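Local structure of chemotaxis protein motB (Helicobacter pylori, 3CYP) at residues Q17-M20 / L21-R25; R65-R68 / V69-L73; D98-E101 / N102-K105; G77-P80 / N81-S84. The protein probably forms, together with MotA, the stator of the flagellar motor and is thought to fasten this torque-generating unit to the cell wall through its periplasmic C-terminal domain. All coordinates share one frame; numbering follows the deposited sequence.

Contact 1 of 4, residues Q17-M20 / L21-R25; sequences QDMM and LYIER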
ATOM      1  N   GLN B  17      -0.885  20.730   7.845  1.00 21.52           N
ATOM      2  CA  GLN B  17      -1.796  20.555   8.971  1.00 22.84           C
ATOM      3  C   GLN B  17      -3.254  20.505   8.544  1.00 22.03           C
ATOM      4  O   GLN B  17      -4.037  19.747   9.107  1.00 22.56           O
ATOM      5  CB  GLN B  17      -1.585  21.670   9.996  1.00 23.70           C
ATOM      6  CG  GLN B  17      -0.472  21.390  10.943  1.00 27.11           C
ATOM      7  CD  GLN B  17      -0.510  22.319  12.157  1.00 28.83           C
ATOM      8  OE1 GLN B  17      -0.156  23.493  12.055  1.00 37.73           O
ATOM      9  NE2 GLN B  17      -0.977  21.801  13.299  1.00 35.55           N
ATOM     10  N   ASP B  18      -3.634  21.317   7.568  1.00 21.37           N
ATOM     11  CA  ASP B  18      -4.997  21.291   7.081  1.00 20.83           C
ATOM     12  C   ASP B  18      -5.283  19.923   6.482  1.00 19.52           C
ATOM     13  O   ASP B  18      -6.387  19.381   6.659  1.00 20.91           O
ATOM     14  CB  ASP B  18      -5.216  22.365   6.029  1.00 21.45           C
ATOM     15  CG  ASP B  18      -5.498  23.717   6.651  1.00 26.54           C
ATOM     16  OD1 ASP B  18      -5.481  24.702   5.894  1.00 33.70           O
ATOM     17  OD2 ASP B  18      -5.706  23.773   7.888  1.00 30.52           O
ATOM     18  N   MET B  19      -4.300  19.378   5.766  1.00 18.44           N
ATOM     19  CA  MET B  19      -4.534  18.062   5.136  1.00 17.12           C
ATOM     20  C   MET B  19      -4.583  16.954   6.185  1.00 17.19           C
ATOM     21  O   MET B  19      -5.379  16.016   6.035  1.00 18.05           O
ATOM     22  CB  MET B  19      -3.496  17.738   4.062  1.00 17.24           C
ATOM     23  CG  MET B  19      -3.975  16.587   3.142  1.00 16.82           C
ATOM     24  SD  MET B  19      -2.708  16.001   1.987  1.00 16.64           S
ATOM     25  CE  MET B  19      -2.639  17.373   0.858  1.00 18.24           C
ATOM     26  N   MET B  20      -3.774  17.025   7.235  1.00 16.87           N
ATOM     27  CA  MET B  20      -3.831  16.032   8.347  1.00 16.57           C
ATOM     28  C   MET B  20      -5.234  16.024   8.954  1.00 17.41           C
ATOM     29  O   MET B  20      -5.845  14.975   9.184  1.00 16.91           O
ATOM     30  CB  MET B  20      -2.815  16.361   9.432  1.00 17.44           C
ATOM     31  CG  MET B  20      -1.406  16.062   8.992  1.00 16.97           C
ATOM     32  SD  MET B  20      -1.076  14.280   8.764  1.00 18.64           S
ATOM     33  CE  MET B  20      -1.073  13.697  10.483  1.00 17.26           C
ATOM     34  N   LEU B  21      -5.774  17.213   9.181  1.00 17.32           N
ATOM     35  CA  LEU B  21      -7.097  17.326   9.773  1.00 16.79           C
ATOM     36  C   LEU B  21      -8.160  16.717   8.873  1.00 15.85           C
ATOM     37  O   LEU B  21      -9.096  16.091   9.363  1.00 16.23           O
ATOM     38  CB  LEU B  21      -7.473  18.776  10.011  1.00 18.67           C
ATOM     39  CG  LEU B  21      -6.912  19.372  11.277  1.00 21.53           C
ATOM     40  CD1 LEU B  21      -7.040  20.916  11.140  1.00 21.13           C
ATOM     41  CD2 LEU B  21      -7.655  18.814  12.470  1.00 25.75           C
ATOM     42  N   TYR B  22      -8.020  16.905   7.578  1.00 15.21           N
ATOM     43  CA  TYR B  22      -9.017  16.383   6.619  1.00 15.22           C
ATOM     44  C   TYR B  22      -8.848  14.859   6.529  1.00 14.17           C
ATOM     45  O   TYR B  22      -9.849  14.098   6.592  1.00 13.26           O
ATOM     46  CB  TYR B  22      -8.900  17.061   5.255  1.00 15.52           C
ATOM     47  CG  TYR B  22      -9.964  16.705   4.234  1.00 16.06           C
ATOM     48  CD1 TYR B  22     -11.177  16.139   4.602  1.00 16.85           C
ATOM     49  CD2 TYR B  22      -9.764  16.970   2.890  1.00 14.95           C
ATOM     50  CE1 TYR B  22     -12.122  15.826   3.675  1.00 15.13           C
ATOM     51  CE2 TYR B  22     -10.697  16.641   1.934  1.00 15.89           C
ATOM     52  CZ  TYR B  22     -11.901  16.090   2.338  1.00 15.76           C
ATOM     53  OH  TYR B  22     -12.838  15.763   1.395  1.00 19.32           O
ATOM     54  N   ILE B  23      -7.608  14.398   6.449  1.00 14.00           N
ATOM     55  CA  ILE B  23      -7.380  12.923   6.459  1.00 14.00           C
ATOM     56  C   ILE B  23      -7.971  12.272   7.714  1.00 13.82           C
ATOM     57  O   ILE B  23      -8.573  11.214   7.669  1.00 12.78           O
ATOM     58  CB  ILE B  23      -5.892  12.582   6.318  1.00 13.29           C
ATOM     59  CG1 ILE B  23      -5.360  13.026   4.968  1.00 12.44           C
ATOM     60  CG2 ILE B  23      -5.648  11.061   6.500  1.00 14.75           C
ATOM     61  CD1 ILE B  23      -3.871  13.023   4.868  1.00 12.70           C
ATOM     62  N   GLU B  24      -7.872  12.962   8.857  1.00 13.26           N
ATOM     63  CA  GLU B  24      -8.413  12.440  10.103  1.00 14.27           C
ATOM     64  C   GLU B  24      -9.930  12.272   9.998  1.00 13.67           C
ATOM     65  O   GLU B  24     -10.493  11.330  10.567  1.00 13.49           O
ATOM     66  CB  GLU B  24      -8.072  13.450  11.214  1.00 14.39           C
ATOM     67  CG  GLU B  24      -8.484  13.129  12.605  1.00 16.27           C
ATOM     68  CD  GLU B  24      -8.050  14.278  13.526  1.00 20.00           C
ATOM     69  OE1 GLU B  24      -6.867  14.667  13.419  1.00 20.74           O
ATOM     70  OE2 GLU B  24      -8.898  14.794  14.286  1.00 28.18           O
ATOM     71  N   ARG B  25     -10.614  13.215   9.344  1.00 13.02           N
ATOM     72  CA  ARG B  25     -12.086  13.103   9.192  1.00 14.48           C
ATOM     73  C   ARG B  25     -12.449  11.878   8.364  1.00 14.37           C
ATOM     74  O   ARG B  25     -13.433  11.161   8.631  1.00 14.34           O
ATOM     75  CB  ARG B  25     -12.702  14.310   8.519  1.00 15.62           C
ATOM     76  CG  ARG B  25     -12.642  15.579   9.287  1.00 18.85           C
ATOM     77  CD  ARG B  25     -13.450  16.691   8.573  1.00 19.32           C
ATOM     78  NE  ARG B  25     -14.900  16.616   8.768  1.00 20.12           N
ATOM     79  CZ  ARG B  25     -15.764  17.581   8.376  1.00 20.89           C
ATOM     80  NH1 ARG B  25     -15.331  18.654   7.737  1.00 21.46           N
ATOM     81  NH2 ARG B  25     -17.054  17.483   8.601  1.00 21.56           N
TER

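Contact 2 of 4, residues R65-R68 / V69-L73; sequences RAYR and VMKVL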
ATOM      1  N   ARG B  65       2.579  10.294  -2.923  1.00 13.30           N
ATOM      2  CA  ARG B  65       1.382  11.013  -2.414  1.00 13.69           C
ATOM      3  C   ARG B  65       0.336  10.062  -1.834  1.00 12.33           C
ATOM      4  O   ARG B  65      -0.121  10.228  -0.706  1.00 13.56           O
ATOM      5  CB  ARG B  65       0.758  11.873  -3.468  1.00 13.79           C
ATOM      6  CG  ARG B  65       1.605  13.111  -3.789  1.00 14.57           C
ATOM      7  CD  ARG B  65       1.057  13.860  -4.963  1.00 15.60           C
ATOM      8  NE  ARG B  65       1.730  15.157  -5.149  1.00 16.12           N
ATOM      9  CZ  ARG B  65       1.677  15.887  -6.261  1.00 15.44           C
ATOM     10  NH1 ARG B  65       0.984  15.483  -7.307  1.00 16.28           N
ATOM     11  NH2 ARG B  65       2.320  17.074  -6.316  1.00 17.93           N
ATOM     12  N   ALA B  66      -0.023   9.060  -2.628  1.00 11.69           N
ATOM     13  CA  ALA B  66      -1.060   8.106  -2.223  1.00 12.25           C
ATOM     14  C   ALA B  66      -0.590   7.290  -1.040  1.00 11.54           C
ATOM     15  O   ALA B  66      -1.332   7.095  -0.069  1.00 12.85           O
ATOM     16  CB  ALA B  66      -1.434   7.230  -3.377  1.00 12.66           C
ATOM     17  N   TYR B  67       0.643   6.779  -1.108  1.00 13.26           N
ATOM     18  CA  TYR B  67       1.205   5.988  -0.015  1.00 13.16           C
ATOM     19  C   TYR B  67       1.210   6.776   1.312  1.00 12.48           C
ATOM     20  O   TYR B  67       0.804   6.288   2.356  1.00 12.36           O
ATOM     21  CB  TYR B  67       2.610   5.525  -0.408  1.00 14.07           C
ATOM     22  CG  TYR B  67       3.389   4.910   0.735  1.00 15.25           C
ATOM     23  CD1 TYR B  67       2.940   3.750   1.354  1.00 15.67           C
ATOM     24  CD2 TYR B  67       4.534   5.515   1.240  1.00 16.60           C
ATOM     25  CE1 TYR B  67       3.624   3.186   2.444  1.00 15.91           C
ATOM     26  CE2 TYR B  67       5.243   4.943   2.317  1.00 17.18           C
ATOM     27  CZ  TYR B  67       4.782   3.768   2.892  1.00 16.93           C
ATOM     28  OH  TYR B  67       5.450   3.151   3.951  1.00 19.75           O
ATOM     29  N   ARG B  68       1.665   8.027   1.253  1.00 12.75           N
ATOM     30  CA  ARG B  68       1.757   8.858   2.436  1.00 14.40           C
ATOM     31  C   ARG B  68       0.389   9.121   3.041  1.00 12.58           C
ATOM     32  O   ARG B  68       0.235   9.055   4.242  1.00 13.80           O
ATOM     33  CB  ARG B  68       2.473  10.181   2.120  1.00 14.16           C
ATOM     34  CG  ARG B  68       3.986   9.937   1.970  1.00 17.44           C
ATOM     35  CD  ARG B  68       4.780  11.137   1.561  1.00 20.98           C
ATOM     36  NE  ARG B  68       4.348  12.392   2.171  1.00 26.24           N
ATOM     37  CZ  ARG B  68       4.735  12.863   3.358  1.00 29.25           C
ATOM     38  NH1 ARG B  68       5.551  12.180   4.154  1.00 33.16           N
ATOM     39  NH2 ARG B  68       4.282  14.028   3.768  1.00 30.99           N
ATOM     40  N   VAL B  69      -0.599   9.388   2.200  1.00 12.27           N
ATOM     41  CA  VAL B  69      -1.961   9.576   2.686  1.00 12.97           C
ATOM     42  C   VAL B  69      -2.415   8.280   3.347  1.00 12.17           C
ATOM     43  O   VAL B  69      -3.030   8.268   4.425  1.00 11.85           O
ATOM     44  CB  VAL B  69      -2.914  10.047   1.600  1.00 12.63           C
ATOM     45  CG1 VAL B  69      -4.381   9.900   2.061  1.00 13.38           C
ATOM     46  CG2 VAL B  69      -2.583  11.527   1.278  1.00 12.48           C
ATOM     47  N   MET B  70      -2.173   7.156   2.676  1.00 12.31           N
ATOM     48  CA  MET B  70      -2.564   5.836   3.237  1.00 12.71           C
ATOM     49  C   MET B  70      -1.941   5.572   4.635  1.00 12.58           C
ATOM     50  O   MET B  70      -2.626   5.082   5.561  1.00 12.47           O
ATOM     51  CB  MET B  70      -2.229   4.699   2.266  1.00 12.87           C
ATOM     52  CG  MET B  70      -2.918   3.439   2.662  1.00 13.14           C
ATOM     53  SD  MET B  70      -2.316   2.001   1.709  1.00 13.83           S
ATOM     54  CE  MET B  70      -0.642   1.842   2.325  1.00 18.83           C
ATOM     55  N   LYS B  71      -0.655   5.904   4.789  1.00 12.60           N
ATOM     56  CA  LYS B  71       0.026   5.733   6.071  1.00 14.85           C
ATOM     57  C   LYS B  71      -0.653   6.541   7.146  1.00 12.66           C
ATOM     58  O   LYS B  71      -0.857   6.054   8.265  1.00 13.42           O
ATOM     59  CB  LYS B  71       1.481   6.191   6.001  1.00 15.48           C
ATOM     60  CG  LYS B  71       2.358   5.282   5.217  1.00 19.40           C
ATOM     61  CD  LYS B  71       3.788   5.364   5.734  1.00 20.01           C
ATOM     62  CE  LYS B  71       4.445   6.636   5.369  1.00 22.95           C
ATOM     63  NZ  LYS B  71       5.863   6.592   5.933  1.00 23.55           N
ATOM     64  N   VAL B  72      -1.051   7.784   6.806  1.00 12.18           N
ATOM     65  CA  VAL B  72      -1.778   8.616   7.763  1.00 12.81           C
ATOM     66  C   VAL B  72      -3.112   8.041   8.165  1.00 11.87           C
ATOM     67  O   VAL B  72      -3.451   7.970   9.349  1.00 11.75           O
ATOM     68  CB  VAL B  72      -1.916  10.065   7.316  1.00 12.80           C
ATOM     69  CG1 VAL B  72      -2.724  10.849   8.369  1.00 14.28           C
ATOM     70  CG2 VAL B  72      -0.516  10.671   7.163  1.00 13.99           C
ATOM     71  N   LEU B  73      -3.863   7.517   7.190  1.00 11.44           N
ATOM     72  CA  LEU B  73      -5.109   6.853   7.540  1.00 11.48           C
ATOM     73  C   LEU B  73      -4.890   5.714   8.568  1.00 11.43           C
ATOM     74  O   LEU B  73      -5.692   5.471   9.488  1.00 12.47           O
ATOM     75  CB  LEU B  73      -5.834   6.258   6.310  1.00 12.05           C
ATOM     76  CG  LEU B  73      -6.393   7.326   5.358  1.00 11.55           C
ATOM     77  CD1 LEU B  73      -6.736   6.754   3.978  1.00 14.07           C
ATOM     78  CD2 LEU B  73      -7.576   8.044   6.005  1.00 13.34           C
TER
HETATM   79  O   HOH W   1       7.543   4.725   4.902  1.00 28.11           O
HETATM   80  O   HOH W   2       6.879   9.092   4.609  1.00 46.44           O

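Contact 3 of 4, residues D98-E101 / N102-K105; sequences DSLE and NRMK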
ATOM      1  N   ASP B  98      -4.170  22.968 -19.001  1.00 31.69           N
ATOM      2  CA  ASP B  98      -3.997  24.083 -19.947  1.00 31.86           C
ATOM      3  C   ASP B  98      -3.493  25.381 -19.312  1.00 32.42           C
ATOM      4  O   ASP B  98      -2.881  26.208 -20.010  1.00 33.99           O
ATOM      5  CB  ASP B  98      -5.274  24.311 -20.759  1.00 32.50           C
ATOM      6  CG  ASP B  98      -6.496  24.590 -19.896  1.00 34.44           C
ATOM      7  OD1 ASP B  98      -6.333  24.873 -18.689  1.00 36.31           O
ATOM      8  OD2 ASP B  98      -7.622  24.537 -20.440  1.00 38.12           O
ATOM      9  N   SER B  99      -3.769  25.587 -18.022  1.00 31.33           N
ATOM     10  CA  SER B  99      -3.270  26.747 -17.275  1.00 30.87           C
ATOM     11  C   SER B  99      -2.607  26.310 -15.977  1.00 30.46           C
ATOM     12  O   SER B  99      -2.852  25.199 -15.501  1.00 30.53           O
ATOM     13  CB  SER B  99      -4.414  27.696 -16.925  1.00 31.48           C
ATOM     14  OG  SER B  99      -5.046  27.316 -15.699  1.00 31.72           O
ATOM     15  N   LEU B 100      -1.820  27.198 -15.376  1.00 29.66           N
ATOM     16  CA  LEU B 100      -1.123  26.897 -14.113  1.00 28.79           C
ATOM     17  C   LEU B 100      -2.094  26.509 -12.995  1.00 28.22           C
ATOM     18  O   LEU B 100      -1.880  25.535 -12.283  1.00 26.75           O
ATOM     19  CB  LEU B 100      -0.311  28.109 -13.663  1.00 28.98           C
ATOM     20  CG  LEU B 100       0.346  28.053 -12.287  1.00 29.39           C
ATOM     21  CD1 LEU B 100       1.161  26.780 -12.095  1.00 30.77           C
ATOM     22  CD2 LEU B 100       1.200  29.297 -12.095  1.00 29.88           C
ATOM     23  N   GLU B 101      -3.179  27.259 -12.859  1.00 27.08           N
ATOM     24  CA  GLU B 101      -4.130  27.038 -11.775  1.00 26.33           C
ATOM     25  C   GLU B 101      -4.965  25.763 -11.984  1.00 25.51           C
ATOM     26  O   GLU B 101      -5.318  25.071 -11.026  1.00 25.29           O
ATOM     27  CB  GLU B 101      -5.010  28.288 -11.604  1.00 26.21           C
ATOM     28  CG  GLU B 101      -4.185  29.536 -11.233  1.00 26.90           C
ATOM     29  CD  GLU B 101      -3.507  30.197 -12.441  1.00 25.25           C
ATOM     30  OE1 GLU B 101      -4.015  29.982 -13.571  1.00 23.78           O
ATOM     31  OE2 GLU B 101      -2.478  30.911 -12.256  1.00 26.69           O
ATOM     32  N   ASN B 102      -5.262  25.423 -13.233  1.00 24.71           N
ATOM     33  CA  ASN B 102      -5.911  24.153 -13.559  1.00 24.50           C
ATOM     34  C   ASN B 102      -4.961  22.962 -13.312  1.00 23.57           C
ATOM     35  O   ASN B 102      -5.365  21.957 -12.707  1.00 22.53           O
ATOM     36  CB  ASN B 102      -6.380  24.134 -15.027  1.00 23.55           C
ATOM     37  CG  ASN B 102      -7.686  24.891 -15.278  1.00 25.27           C
ATOM     38  OD1 ASN B 102      -7.947  25.337 -16.424  1.00 28.63           O
ATOM     39  ND2 ASN B 102      -8.517  25.039 -14.246  1.00 23.41           N
ATOM     40  N   ARG B 103      -3.709  23.086 -13.743  1.00 23.82           N
ATOM     41  CA  ARG B 103      -2.693  22.054 -13.469  1.00 24.82           C
ATOM     42  C   ARG B 103      -2.555  21.774 -11.972  1.00 24.30           C
ATOM     43  O   ARG B 103      -2.439  20.599 -11.535  1.00 23.35           O
ATOM     44  CB  ARG B 103      -1.323  22.480 -14.012  1.00 24.61           C
ATOM     45  CG  ARG B 103      -1.202  22.377 -15.479  1.00 27.29           C
ATOM     46  CD  ARG B 103       0.265  22.275 -15.926  1.00 29.91           C
ATOM     47  NE  ARG B 103       1.019  23.524 -15.796  1.00 36.16           N
ATOM     48  CZ  ARG B 103       0.844  24.599 -16.573  1.00 37.32           C
ATOM     49  NH1 ARG B 103      -0.089  24.612 -17.532  1.00 38.99           N
ATOM     50  NH2 ARG B 103       1.596  25.682 -16.381  1.00 36.89           N
ATOM     51  N   MET B 104      -2.526  22.836 -11.169  1.00 23.38           N
ATOM     52  CA  MET B 104      -2.380  22.677  -9.725  1.00 23.70           C
ATOM     53  C   MET B 104      -3.449  21.763  -9.132  1.00 21.68           C
ATOM     54  O   MET B 104      -3.152  20.997  -8.207  1.00 21.44           O
ATOM     55  CB  MET B 104      -2.410  24.019  -9.011  1.00 24.42           C
ATOM     56  CG  MET B 104      -1.153  24.819  -9.257  1.00 27.18           C
ATOM     57  SD  MET B 104      -1.281  26.463  -8.548  1.00 34.42           S
ATOM     58  CE  MET B 104      -1.055  25.982  -6.819  1.00 36.01           C
ATOM     59  N   LYS B 105      -4.668  21.844  -9.671  0.50 20.88           N
ATOM     60  CA  LYS B 105      -5.812  21.021  -9.227  0.50 20.77           C
ATOM     61  C   LYS B 105      -5.558  19.520  -9.418  0.50 19.70           C
ATOM     62  O   LYS B 105      -6.139  18.682  -8.705  0.50 18.39           O
ATOM     63  CB  LYS B 105      -7.074  21.395 -10.017  0.50 21.12           C
ATOM     64  CG  LYS B 105      -7.692  22.764  -9.697  0.50 23.02           C
ATOM     65  CD  LYS B 105      -8.620  22.708  -8.491  0.50 23.26           C
ATOM     66  CE  LYS B 105      -7.868  22.986  -7.210  0.50 22.98           C
ATOM     67  NZ  LYS B 105      -8.325  22.253  -6.034  0.50 22.31           N
TER

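Contact 4 of 4, residues G77-P80 / N81-S84; sequences GVNP and NQLS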
ATOM      1  N   GLY B  77      -6.042   4.860  12.655  1.00 15.47           N
ATOM      2  CA  GLY B  77      -6.729   3.686  13.084  1.00 14.88           C
ATOM      3  C   GLY B  77      -7.456   2.898  12.016  1.00 15.05           C
ATOM      4  O   GLY B  77      -8.122   1.931  12.344  1.00 15.60           O
ATOM      5  N   VAL B  78      -7.301   3.270  10.754  1.00 14.44           N
ATOM      6  CA  VAL B  78      -7.935   2.474   9.691  1.00 13.94           C
ATOM      7  C   VAL B  78      -7.193   1.156   9.590  1.00 14.32           C
ATOM      8  O   VAL B  78      -5.968   1.107   9.593  1.00 14.64           O
ATOM      9  CB  VAL B  78      -8.002   3.205   8.355  1.00 12.71           C
ATOM     10  CG1 VAL B  78      -8.631   2.243   7.247  1.00 12.46           C
ATOM     11  CG2 VAL B  78      -8.802   4.460   8.493  1.00 12.51           C
ATOM     12  N   ASN B  79      -7.975   0.086   9.473  1.00 15.32           N
ATOM     13  CA  ASN B  79      -7.407  -1.252   9.362  1.00 16.09           C
ATOM     14  C   ASN B  79      -6.672  -1.383   7.992  1.00 15.02           C
ATOM     15  O   ASN B  79      -7.275  -1.130   6.965  1.00 15.33           O
ATOM     16  CB  ASN B  79      -8.553  -2.250   9.448  1.00 17.07           C
ATOM     17  CG  ASN B  79      -9.087  -2.447  10.880  1.00 23.85           C
ATOM     18  OD1 ASN B  79      -8.391  -2.200  11.874  1.00 34.95           O
ATOM     19  ND2 ASN B  79     -10.354  -2.865  10.978  1.00 32.08           N
ATOM     20  N   PRO B  80      -5.360  -1.736   7.995  1.00 15.07           N
ATOM     21  CA  PRO B  80      -4.649  -1.997   6.741  1.00 14.46           C
ATOM     22  C   PRO B  80      -5.358  -2.990   5.819  1.00 14.47           C
ATOM     23  O   PRO B  80      -5.291  -2.857   4.597  1.00 13.65           O
ATOM     24  CB  PRO B  80      -3.337  -2.585   7.224  1.00 15.38           C
ATOM     25  CG  PRO B  80      -3.089  -1.906   8.502  1.00 16.73           C
ATOM     26  CD  PRO B  80      -4.431  -1.820   9.142  1.00 15.85           C
ATOM     27  N   ASN B  81      -6.052  -3.970   6.396  1.00 15.22           N
ATOM     28  CA  ASN B  81      -6.831  -4.886   5.554  1.00 15.10           C
ATOM     29  C   ASN B  81      -7.850  -4.196   4.639  1.00 15.97           C
ATOM     30  O   ASN B  81      -8.170  -4.755   3.566  1.00 17.09           O
ATOM     31  CB  ASN B  81      -7.533  -5.958   6.389  1.00 15.31           C
ATOM     32  CG  ASN B  81      -8.103  -7.067   5.534  1.00 16.10           C
ATOM     33  OD1 ASN B  81      -7.360  -7.696   4.794  1.00 19.36           O
ATOM     34  ND2 ASN B  81      -9.412  -7.290   5.615  1.00 19.86           N
ATOM     35  N   GLN B  82      -8.365  -3.023   5.007  1.00 14.35           N
ATOM     36  CA  GLN B  82      -9.344  -2.335   4.211  1.00 15.64           C
ATOM     37  C   GLN B  82      -8.698  -1.321   3.237  1.00 14.98           C
ATOM     38  O   GLN B  82      -9.409  -0.667   2.482  1.00 17.42           O
ATOM     39  CB  GLN B  82     -10.326  -1.604   5.096  1.00 16.95           C
ATOM     40  CG  GLN B  82     -11.452  -2.473   5.646  1.00 17.97           C
ATOM     41  CD  GLN B  82     -12.254  -1.697   6.635  1.00 19.97           C
ATOM     42  OE1 GLN B  82     -11.742  -1.337   7.708  1.00 21.85           O
ATOM     43  NE2 GLN B  82     -13.467  -1.341   6.260  1.00 16.62           N
ATOM     44  N   LEU B  83      -7.364  -1.245   3.228  1.00 14.62           N
ATOM     45  CA  LEU B  83      -6.668  -0.222   2.453  1.00 13.01           C
ATOM     46  C   LEU B  83      -5.763  -0.743   1.347  1.00 12.54           C
ATOM     47  O   LEU B  83      -5.176  -1.838   1.449  1.00 14.22           O
ATOM     48  CB  LEU B  83      -5.820   0.652   3.383  1.00 12.65           C
ATOM     49  CG  LEU B  83      -6.589   1.687   4.169  1.00 13.57           C
ATOM     50  CD1 LEU B  83      -5.681   2.189   5.306  1.00 13.97           C
ATOM     51  CD2 LEU B  83      -7.061   2.849   3.272  1.00 12.88           C
ATOM     52  N   SER B  84      -5.636   0.056   0.295  1.00 11.63           N
ATOM     53  CA  SER B  84      -4.630  -0.099  -0.741  1.00 11.58           C
ATOM     54  C   SER B  84      -4.336   1.288  -1.284  1.00 12.89           C
ATOM     55  O   SER B  84      -5.093   2.228  -1.026  1.00 13.19           O
ATOM     56  CB  SER B  84      -5.147  -1.003  -1.837  1.00 12.54           C
ATOM     57  OG  SER B  84      -6.253  -0.465  -2.493  1.00 12.61           O
TER
HETATM   58  O   HOH W   3     -10.886   0.491   9.507  1.00 17.84           O
HETATM   59  O   HOH W   4     -12.509  -2.884   9.540  1.00 59.19           O

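Contact 1 of 4, residues Q17-M20 / L21-R25
Ile23 packs back on Met19, one helical turn earlier, and this pair is the tight part of the contact. Its CD1 end lies 4.0 Å from Met19 CG, the two side chains passing at a slant. Closer still, Ile23 CG1 stands 3.2 Å from Met19 O. The first torsion explains this: with CG1 turned opposite the carbonyl carbon (chi1 -65°), the longer branch leans toward the preceding turn. The same oxygen accepts from Ile23 N at 2.8 Å in a nearly straight bond (171° at the hydrogen), the shortest of the four main-chain bonds that join the two segments.

The surface side, formed by Gln17, Asp18 and Leu21, is looser. The Leu21 side chain meets only main chain of the earlier turn: its CG is 3.6 Å from Gln17 O, which also receives Leu21 N at 3.1 Å. Tyr22 N reaches Asp18 O at the same 3.1 Å, but with a more bent geometry (147°).

The buried side of this helix, 17-30, lies on helix 58-75, where Ile23 touches Val69, Val72 and Leu73 and Met20 touches Val72. Phe5 of strand 5-6 packs on Met19 and Ile23 and stacks edge-to-face with Tyr22, whose hydroxyl is hydrogen-bonded to Asp3 O. Toward the C-terminus, Arg25 forms a salt bridge with Glu130 on helix 117-131.

Contact 2 of 4, residues R65-R68 / V69-L73
Lys71 lies against the ring of Tyr67, one turn earlier on the same helix, and from CG onward its side chain follows the phenol. Its CB makes a main-chain contact, 3.6 Å from Arg68 O. CG lies over one face of the Tyr67 ring, 3.9 Å from the centroid and 23° off the normal, a CH-pi contact shifted toward the rim. CD passes the rim at the phenol end, 3.3 Å from Tyr67 OH. A bend at chi3 (-72°) carries CE along the rim, 3.6 Å from Tyr67 CE2. At the tip, NZ donates to two waters: water 1 at 2.7 Å, which lies 2.8 Å from Tyr67 OH in the plane of the ring, and water 2 at 3.0 Å, which also receives a weak bond from Arg68 NH1; the Arg68 guanidinium is held chiefly by its NE bond to Asp13 O. The lysine tip is therefore tied to the phenol through water. The Tyr67 residue of the second subunit packs on Lys71 and Met70.

Elsewhere round the helix Val69, Met70 and Leu73 pack on strands 108-114 and 83-87. A helix with one side laid on a sheet, linking parallel strands 38-44 and 83-87, is the beta-alpha-beta crossover of the OmpA-like domain.

Contact 3 of 4, residues D98-E101 / N102-K105
Asn102 and Arg103 have the most surface buried in this first turn of a short helix, and Ser99 holds both, Asn102 N by its hydroxyl and Arg103 N by its carbonyl. Ser99 is the N-cap: its OG accepts from Asn102 N at 3.1 Å, with an angle of 166° at the hydrogen. The hydroxyl gets there because chi1 (87°) places OG between the backbone N and the carbonyl carbon, facing into the turn. Asn102 CB packs beside the same oxygen, 3.5 Å from Ser99 OG.

Arg103 folds back over the start of the helix. Its N donates to Ser99 O at 2.9 Å, and its CG lies 3.3 Å from that oxygen. A bend at chi3 (-72°) then lays the guanidinium over the backbone, one face turned to Ser99 C and Leu100 CA. Arg103 NH1 is 3.4 Å from Ser99 C and NH2 is 3.7 Å from Leu100 CA, so the group meets the main chain by its flat side. Arg103 NE is buried by this fold and has no hydrogen-bond partner in the model.

Leu100 accepts through its carbonyl from Met104 N at 3.0 Å. Its side chain adds an apolar contact on the surface, CD1 lying 4.2 Å from Met104 CG.

Helix 100-105 lies between strand 83-87 and strand 108-114 in the chain. It is flanked by loops: Arg103 touches Asp47 and Thr48, which follow strand 38-44, as well as Asn97, while Asn102 touches Pro96.

Contact 4 of 4, residues G77-P80 / N81-S84
Asn79 O accepts from Gln82 N at 2.9 Å and Pro80 O accepts from Leu83 N at 3.0 Å, two successive i to i+3 bonds that mark a 3-10 turn. Both carbonyls are met from above their planes, the donors standing 50° and 61° out of them, so neither bond uses an in-plane lone pair. The turn follows a Schellman motif in which Gly77, with positive phi, is the C-prime residue that ends helix 58-75; Val78 N returns to Leu73 O and Gly77 N to Ile74 O. Val78 and Asn79 then run extended before Pro80 starts the turn, and Leu83 opens strand 83-87. This is the helix-to-strand connection of a beta-alpha-beta unit.

Among the side chains, Val78 and Leu83 close the turn on its inner side. They cross at about a right angle, with Val78 CG1 3.5 Å from Leu83 CD1 and 3.7 Å from Leu83 CG. CG1 makes this approach because it stands opposite the backbone N (chi1 177°), while Ala27 and Ile30 of helix 17-30 also pack on Val78. The second subunit packs here too, its Asn64 on Pro80 and its Lys56 on Asn79.

Gln82 reaches back along the turn toward Asn79, its OE1 3.7 Å from Asn79 CB, while its NE2 donates to Val37 O. Water 3 completes the link: it accepts from Asn79 N at 2.9 Å and donates to Gln82 OE1 at 2.7 Å.

How the contacts relate
Contact 2 touches both contact 1 and contact 4, which do not touch each other (nearest atoms about 7 Å apart), whereas contact 3 stands apart. Helices 17-30 and 58-75 meet where contacts 1 and 2 touch, their centres 12 Å apart, with Ile23 CG2 3.5 Å from Val72 CG1. Contacts 2 and 4 are joined by packing, Leu73 CD1 lying 4.0 Å from Leu83 CD2 and Met70 CG 4.0 Å from Leu83 CD1. Contacts 2 and 4 both touch the second subunit, which neither contact 1 nor contact 3 does. Contact 3 has its centre about 23 Å from those of contacts 1 and 2, and about 32 Å from that of contact 4, across the chain's centre.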